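Long-range contact in carboxysome shell vertex protein CcmL (Nostoc sp., PDB 4N8X), which probably forms the pentameric vertices of the carboxysome shell, the coat of the polyhedral inclusion in which RuBisCO is sequestered: residues Ala44-Gly49 / Arg65-Asn70. Sequence-based numbering, arbitrary orientation.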
ATOM      1  N   ALA A  44      -5.187  15.854   1.071  1.00 13.76           N
ATOM      2  CA  ALA A  44      -4.802  17.187   1.498  1.00 16.10           C
ATOM      3  C   ALA A  44      -4.476  18.008   0.254  1.00 19.34           C
ATOM      4  O   ALA A  44      -3.924  17.499  -0.732  1.00 22.52           O
ATOM      5  CB  ALA A  44      -3.582  17.111   2.427  1.00 16.17           C
ATOM      6  N   ASP A  45      -4.819  19.287   0.277  1.00 19.16           N
ATOM      7  CA  ASP A  45      -4.433  20.143  -0.842  1.00 16.00           C
ATOM      8  C   ASP A  45      -3.938  21.459  -0.286  1.00 21.38           C
ATOM      9  O   ASP A  45      -4.600  22.466  -0.359  1.00 18.62           O
ATOM     10  CB  ASP A  45      -5.605  20.366  -1.788  1.00 16.20           C
ATOM     11  CG  ASP A  45      -5.265  21.336  -2.963  1.00 26.65           C
ATOM     12  OD1 ASP A  45      -4.078  21.694  -3.157  1.00 27.22           O
ATOM     13  OD2 ASP A  45      -6.195  21.749  -3.716  1.00 21.48           O
ATOM     14  N   ASN A  46      -2.765  21.453   0.303  1.00 18.21           N
ATOM     15  CA  ASN A  46      -2.273  22.690   0.884  1.00 24.52           C
ATOM     16  C   ASN A  46      -1.252  23.376  -0.012  1.00 27.05           C
ATOM     17  O   ASN A  46      -0.756  24.440   0.316  1.00 27.04           O
ATOM     18  CB  ASN A  46      -1.737  22.460   2.302  1.00 28.53           C
ATOM     19  CG  ASN A  46      -0.683  21.363   2.370  1.00 45.24           C
ATOM     20  OD1 ASN A  46       0.286  21.353   1.602  1.00 51.48           O
ATOM     21  ND2 ASN A  46      -0.875  20.425   3.289  1.00 51.25           N
ATOM     22  N   SER A  47      -0.985  22.791  -1.180  1.00 22.54           N
ATOM     23  CA  SER A  47       0.132  23.255  -2.008  1.00 28.72           C
ATOM     24  C   SER A  47      -0.308  23.590  -3.435  1.00 26.97           C
ATOM     25  O   SER A  47       0.330  24.344  -4.133  1.00 26.41           O
ATOM     26  CB  SER A  47       1.208  22.144  -2.042  1.00 35.09           C
ATOM     27  OG  SER A  47       1.905  22.103  -3.273  1.00 41.86           O
ATOM     28  N   VAL A  48      -1.386  22.987  -3.896  1.00 22.69           N
ATOM     29  CA  VAL A  48      -1.710  23.118  -5.310  1.00 17.26           C
ATOM     30  C   VAL A  48      -2.906  24.054  -5.544  1.00 17.81           C
ATOM     31  O   VAL A  48      -2.873  24.935  -6.378  1.00 22.55           O
ATOM     32  CB  VAL A  48      -1.947  21.720  -5.921  1.00 20.34           C
ATOM     33  CG1 VAL A  48      -2.678  21.831  -7.253  1.00 25.79           C
ATOM     34  CG2 VAL A  48      -0.603  20.978  -6.077  1.00 17.38           C
ATOM     35  N   GLY A  49      -3.976  23.859  -4.797  1.00 16.76           N
ATOM     36  CA  GLY A  49      -5.086  24.784  -4.905  1.00 23.81           C
ATOM     37  C   GLY A  49      -6.033  24.500  -6.060  1.00 20.93           C
ATOM     38  O   GLY A  49      -6.367  25.404  -6.841  1.00 19.87           O
ATOM     39  N   ARG A  65       3.751  13.259   2.145  1.00 19.38           N
ATOM     40  CA  ARG A  65       4.382  14.031   3.215  1.00 20.94           C
ATOM     41  C   ARG A  65       5.592  14.801   2.694  1.00 25.31           C
ATOM     42  O   ARG A  65       6.225  15.544   3.442  1.00 24.53           O
ATOM     43  CB  ARG A  65       4.746  13.147   4.451  1.00 26.83           C
ATOM     44  CG  ARG A  65       3.535  12.349   5.058  1.00 21.70           C
ATOM     45  CD  ARG A  65       3.764  11.772   6.463  1.00 31.50           C
ATOM     46  NE  ARG A  65       4.589  10.542   6.479  1.00 41.26           N
ATOM     47  CZ  ARG A  65       5.879  10.518   6.805  1.00 43.90           C
ATOM     48  NH1 ARG A  65       6.557   9.380   6.792  1.00 43.96           N
ATOM     49  NH2 ARG A  65       6.497  11.638   7.133  1.00 44.27           N
ATOM     50  N   GLN A  66       5.913  14.654   1.413  1.00 26.11           N
ATOM     51  CA  GLN A  66       7.053  15.434   0.879  1.00 27.55           C
ATOM     52  C   GLN A  66       6.670  16.877   0.548  1.00 26.60           C
ATOM     53  O   GLN A  66       7.538  17.708   0.352  1.00 34.63           O
ATOM     54  CB  GLN A  66       7.715  14.770  -0.336  1.00 24.04           C
ATOM     55  CG  GLN A  66       7.947  13.282  -0.197  1.00 26.55           C
ATOM     56  CD  GLN A  66       8.819  12.957   0.979  1.00 32.41           C
ATOM     57  OE1 GLN A  66       9.948  13.457   1.086  1.00 34.28           O
ATOM     58  NE2 GLN A  66       8.295  12.136   1.901  1.00 31.97           N
ATOM     59  N   LEU A  67       5.385  17.173   0.463  1.00 27.71           N
ATOM     60  CA  LEU A  67       4.956  18.557   0.250  1.00 33.18           C
ATOM     61  C   LEU A  67       5.390  19.339   1.473  1.00 35.68           C
ATOM     62  O   LEU A  67       5.414  18.781   2.573  1.00 39.17           O
ATOM     63  CB  LEU A  67       3.431  18.653   0.101  1.00 34.77           C
ATOM     64  CG  LEU A  67       2.714  17.835  -0.978  1.00 35.26           C
ATOM     65  CD1 LEU A  67       1.266  18.293  -1.116  1.00 31.78           C
ATOM     66  CD2 LEU A  67       3.437  17.981  -2.289  1.00 36.69           C
ATOM     67  N   LEU A  68       5.754  20.611   1.302  1.00 34.47           N
ATOM     68  CA  LEU A  68       6.271  21.389   2.436  1.00 30.57           C
ATOM     69  C   LEU A  68       5.238  21.554   3.550  1.00 30.16           C
ATOM     70  O   LEU A  68       4.057  21.868   3.311  1.00 32.00           O
ATOM     71  CB  LEU A  68       6.901  22.737   2.003  1.00 55.07           C
ATOM     72  CG  LEU A  68       6.264  24.135   2.060  1.00 53.38           C
ATOM     73  CD1 LEU A  68       5.839  24.596   3.443  1.00 53.04           C
ATOM     74  CD2 LEU A  68       7.268  25.135   1.517  1.00 50.32           C
ATOM     75  N   GLY A  69       5.684  21.330   4.775  1.00 38.58           N
ATOM     76  CA  GLY A  69       4.796  21.401   5.921  1.00 44.35           C
ATOM     77  C   GLY A  69       4.147  20.072   6.276  1.00 42.24           C
ATOM     78  O   GLY A  69       3.733  19.888   7.423  1.00 41.23           O
ATOM     79  N   ASN A  70       4.068  19.147   5.313  1.00 37.72           N
ATOM     80  CA  ASN A  70       3.370  17.869   5.524  1.00 32.17           C
ATOM     81  C   ASN A  70       4.209  16.785   6.222  1.00 32.41           C
ATOM     82  O   ASN A  70       3.687  15.706   6.529  1.00 24.63           O
ATOM     83  CB  ASN A  70       2.858  17.290   4.188  1.00 32.64           C
ATOM     84  CG  ASN A  70       1.597  17.980   3.671  1.00 30.25           C
ATOM     85  OD1 ASN A  70       1.069  18.896   4.298  1.00 33.56           O
ATOM     86  ND2 ASN A  70       1.127  17.546   2.514  1.00 26.00           N
TER
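L67 meets S47 through the tip of one branch: its CD1 lies 4.0 Å from CB of S47, and the same methyl stands 4.2 Å from OD1 of N46. The leucine also rests on A78 of strand 77-88 and on D16 of a neighbouring subunit, whose carboxylate OD2 is hydrogen-bonded to OG of S47, so the seam lies beside a pentamer interface. L67 opens a type II beta turn that ends at N70, closed by the bond from N70 N to L67 O (3.1 Å); G69 fills its third position with a positive phi of 91°. In the OB-like barrel of the CcmL/EutN family, this turn belongs to the loop between strands 55-60 and 77-88, and it meets the loop that follows strand 39-44. That facing loop is shaped by D45, whose OD1 accepts from N of V48, three residues on, in an Asx motif, and also from N of G49, almost straight, at 2.7 Å. At the end of the turn N70 and N46 reach for each other tip to tip, their amide planes 70° apart. ND2 of N46 gives a 2.7 Å hydrogen bond to OD1 of N70, arriving on a lone pair in the carbonyl plane. CG of N46 faces the turn from between its backbone N and carbonyl carbon (chi1 54°). R73 also donates to OD1 of N70, while ND2 of N70 binds the carbonyl of A64, which fixes the amide flip. An alanine at N70 would probably leave N46 ND2 and R73 without this acceptor and the A64 carbonyl without this donor.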